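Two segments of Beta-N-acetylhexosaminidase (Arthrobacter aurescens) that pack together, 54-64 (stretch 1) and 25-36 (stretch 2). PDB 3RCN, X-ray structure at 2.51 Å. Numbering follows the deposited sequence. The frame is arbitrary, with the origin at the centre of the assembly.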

# COMPACT_ATOMS: atom_id res chain seq x y z
N GLY A 54 -5.68 -11.77 -16.57
CA GLY A 54 -4.96 -11.51 -17.80
C GLY A 54 -5.83 -11.46 -19.07
O GLY A 54 -5.30 -11.41 -20.18
N TRP A 55 -7.15 -11.47 -18.93
CA TRP A 55 -8.00 -11.38 -20.12
C TRP A 55 -8.17 -9.96 -20.69
O TRP A 55 -8.01 -8.97 -19.96
CB TRP A 55 -9.37 -11.99 -19.86
CG TRP A 55 -9.33 -13.40 -19.46
CD1 TRP A 55 -8.34 -14.29 -19.70
CD2 TRP A 55 -10.34 -14.11 -18.74
NE1 TRP A 55 -8.66 -15.52 -19.17
CE2 TRP A 55 -9.90 -15.43 -18.57
CE3 TRP A 55 -11.59 -13.75 -18.22
CZ2 TRP A 55 -10.64 -16.39 -17.90
CZ3 TRP A 55 -12.33 -14.71 -17.55
CH2 TRP A 55 -11.85 -16.01 -17.40
N ASP A 56 -8.50 -9.86 -21.97
CA ASP A 56 -8.81 -8.58 -22.61
C ASP A 56 -10.11 -7.93 -22.10
O ASP A 56 -10.16 -6.72 -21.85
CB ASP A 56 -8.91 -8.74 -24.13
CG ASP A 56 -7.56 -8.59 -24.81
OD1 ASP A 56 -7.55 -8.32 -26.03
OD2 ASP A 56 -6.52 -8.73 -24.14
N LEU A 57 -11.17 -8.73 -21.96
CA LEU A 57 -12.47 -8.24 -21.50
C LEU A 57 -12.94 -7.03 -22.31
O LEU A 57 -13.36 -6.02 -21.76
CB LEU A 57 -12.45 -7.93 -20.00
CG LEU A 57 -12.39 -9.20 -19.16
CD1 LEU A 57 -12.38 -8.92 -17.66
CD2 LEU A 57 -13.55 -10.12 -19.56
N ALA A 58 -12.87 -7.16 -23.63
CA ALA A 58 -13.32 -6.12 -24.54
C ALA A 58 -14.83 -6.00 -24.51
O ALA A 58 -15.53 -6.99 -24.32
CB ALA A 58 -12.85 -6.44 -25.97
N PRO A 59 -15.33 -4.78 -24.72
CA PRO A 59 -16.76 -4.46 -24.72
C PRO A 59 -17.46 -5.10 -25.89
O PRO A 59 -16.88 -5.26 -26.96
CB PRO A 59 -16.77 -2.94 -24.89
CG PRO A 59 -15.51 -2.67 -25.67
CD PRO A 59 -14.51 -3.61 -25.09
N ALA A 60 -18.72 -5.47 -25.69
CA ALA A 60 -19.55 -5.99 -26.76
C ALA A 60 -20.92 -5.35 -26.60
O ALA A 60 -21.21 -4.77 -25.56
CB ALA A 60 -19.64 -7.51 -26.66
N PRO A 61 -21.76 -5.41 -27.65
CA PRO A 61 -23.13 -4.88 -27.42
C PRO A 61 -23.78 -5.58 -26.22
O PRO A 61 -23.67 -6.79 -26.08
CB PRO A 61 -23.85 -5.21 -28.73
CG PRO A 61 -22.73 -5.29 -29.77
CD PRO A 61 -21.54 -5.85 -29.04
N ALA A 62 -24.46 -4.81 -25.38
CA ALA A 62 -24.94 -5.28 -24.08
C ALA A 62 -25.72 -6.60 -24.05
O ALA A 62 -25.45 -7.45 -23.20
CB ALA A 62 -25.75 -4.17 -23.38
N ARG A 63 -26.68 -6.78 -24.95
CA ARG A 63 -27.51 -7.98 -24.93
C ARG A 63 -26.73 -9.18 -25.46
O ARG A 63 -27.13 -10.32 -25.26
CB ARG A 63 -28.76 -7.78 -25.79
CG ARG A 63 -29.52 -6.51 -25.49
CD ARG A 63 -30.20 -6.56 -24.13
NE ARG A 63 -30.78 -5.26 -23.77
CZ ARG A 63 -31.38 -5.00 -22.62
NH1 ARG A 63 -31.49 -5.95 -21.70
NH2 ARG A 63 -31.87 -3.79 -22.38
N GLU A 64 -25.63 -8.89 -26.14
CA GLU A 64 -24.83 -9.88 -26.86
C GLU A 64 -23.61 -10.45 -26.14
O GLU A 64 -22.85 -11.20 -26.74
CB GLU A 64 -24.38 -9.30 -28.20
CG GLU A 64 -25.54 -8.82 -29.04
CD GLU A 64 -25.09 -8.10 -30.30
OE1 GLU A 64 -24.03 -8.48 -30.85
OE2 GLU A 64 -25.80 -7.16 -30.72
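Stretch 2, residues 25-36: ELDAGTSVGADP

Stretch 2 runs alongside stretch 1 in the same direction, so that Ala 28 lies near Trp 55, Ser 31 near Leu 57, Val 32 near Pro 59 and Gly 33 near Ala 62. Stretch 1 has no regular helix or strand. Stretch 2 begins as the continuation of a strand at Glu 25 and Leu 26, bends through a type I turn from Asp 27 to Thr 30, and extends again as a strand from Val 32 to Ala 34. Thr 30 ties the turn together, its N and OG1 lying 3.2 and 2.9 Å from Asp 27 O.

Two backbone hydrogen bonds join the segments, both through Val 32: its N donates to Ala 58 O (3.0 Å), and its O accepts from Ala 60 N (3.3 Å). Pro 59, between them, has no amide hydrogen to give, but its CA approaches Val 32 O at 3.2 Å.

Where direct backbone bonds are lacking, water serves. One water bridges Leu 57 N (2.7 Å) to Ala 28 O and Thr 30 O (2.6 and 2.8 Å); another links Ala 60 O and Ala 34 N, 3.0 Å from each.

Trp 55 has more of its surface covered by the other stretch than any other residue here. Ala 28 lays its CA over the Trp 55 indole face, 3.5 Å from the centroid of the five-membered ring, while Trp 55 CH2 reaches Leu 26 CB at 3.8 Å. Next along, Leu 57 CD2 meets Val 32 CG2 at 3.9 Å.

At Gly 33 the two chains make their closest CA-CA approach, 3.8 Å from its CA to Ala 62 CA; a beta carbon here would point into stretch 1 and clash with that same Ala 62 CA. Beyond it, charge takes over: Arg 63 NH2 and Asp 35 OD2 form a long salt bridge of 3.8 Å, with the oxygen well out of the guanidinium plane.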

# COMPACT_ATOMS: atom_id res chain seq x y z
N GLU A 25 -18.53 -21.69 -17.91
CA GLU A 25 -17.10 -21.47 -18.05
C GLU A 25 -16.82 -20.20 -18.83
O GLU A 25 -17.38 -19.98 -19.91
CB GLU A 25 -16.42 -22.64 -18.75
CG GLU A 25 -15.69 -23.60 -17.82
CD GLU A 25 -16.35 -24.96 -17.76
OE1 GLU A 25 -16.87 -25.34 -16.69
OE2 GLU A 25 -16.36 -25.66 -18.80
N LEU A 26 -15.94 -19.36 -18.28
CA LEU A 26 -15.52 -18.14 -18.94
C LEU A 26 -14.12 -18.31 -19.46
O LEU A 26 -13.20 -18.62 -18.71
CB LEU A 26 -15.53 -16.97 -17.96
CG LEU A 26 -16.78 -16.73 -17.12
CD1 LEU A 26 -16.50 -15.58 -16.19
CD2 LEU A 26 -17.99 -16.45 -17.99
N ASP A 27 -13.96 -18.11 -20.76
CA ASP A 27 -12.65 -18.18 -21.40
C ASP A 27 -12.06 -16.78 -21.57
O ASP A 27 -12.65 -15.79 -21.15
CB ASP A 27 -12.77 -18.86 -22.76
CG ASP A 27 -13.92 -18.32 -23.58
OD1 ASP A 27 -13.84 -17.14 -23.99
OD2 ASP A 27 -14.89 -19.06 -23.81
N ALA A 28 -10.89 -16.71 -22.19
CA ALA A 28 -10.16 -15.47 -22.35
C ALA A 28 -10.84 -14.56 -23.37
O ALA A 28 -10.42 -13.42 -23.55
CB ALA A 28 -8.72 -15.75 -22.75
N GLY A 29 -11.86 -15.08 -24.04
CA GLY A 29 -12.61 -14.31 -25.02
C GLY A 29 -13.85 -13.61 -24.47
O GLY A 29 -14.53 -12.86 -25.18
N THR A 30 -14.13 -13.85 -23.20
CA THR A 30 -15.29 -13.28 -22.54
C THR A 30 -15.33 -11.76 -22.72
O THR A 30 -14.35 -11.06 -22.45
CB THR A 30 -15.26 -13.59 -21.04
OG1 THR A 30 -15.39 -15.01 -20.85
CG2 THR A 30 -16.39 -12.88 -20.32
N SER A 31 -16.49 -11.25 -23.14
CA SER A 31 -16.66 -9.84 -23.46
C SER A 31 -17.62 -9.24 -22.45
O SER A 31 -18.40 -9.97 -21.84
CB SER A 31 -17.19 -9.66 -24.88
OG SER A 31 -18.51 -10.17 -25.02
N VAL A 32 -17.55 -7.92 -22.25
CA VAL A 32 -18.39 -7.26 -21.25
C VAL A 32 -19.28 -6.20 -21.89
O VAL A 32 -18.78 -5.21 -22.42
CB VAL A 32 -17.53 -6.61 -20.16
CG1 VAL A 32 -18.39 -6.19 -19.01
CG2 VAL A 32 -16.47 -7.60 -19.67
N GLY A 33 -20.59 -6.43 -21.89
CA GLY A 33 -21.55 -5.41 -22.34
C GLY A 33 -22.18 -4.58 -21.23
O GLY A 33 -22.31 -5.05 -20.11
N ALA A 34 -22.60 -3.36 -21.54
CA ALA A 34 -23.37 -2.59 -20.56
C ALA A 34 -24.30 -1.55 -21.19
O ALA A 34 -23.99 -0.98 -22.24
CB ALA A 34 -22.44 -1.93 -19.54
N ASP A 35 -25.43 -1.31 -20.55
CA ASP A 35 -26.26 -0.14 -20.85
C ASP A 35 -25.53 1.15 -20.40
O ASP A 35 -24.73 1.13 -19.46
CB ASP A 35 -27.63 -0.26 -20.18
CG ASP A 35 -28.56 -1.27 -20.89
OD1 ASP A 35 -28.40 -1.50 -22.11
OD2 ASP A 35 -29.46 -1.82 -20.22
N PRO A 36 -25.80 2.28 -21.08
CA PRO A 36 -25.04 3.53 -20.92
C PRO A 36 -24.84 3.94 -19.46
O PRO A 36 -23.76 4.41 -19.09
CB PRO A 36 -25.92 4.57 -21.61
CG PRO A 36 -26.68 3.79 -22.62
CD PRO A 36 -26.93 2.44 -22.02
O HOH W 1 -11.61 -11.31 -22.54
O HOH W 2 -12.87 -9.91 -25.08
O HOH W 3 -22.46 -2.38 -24.32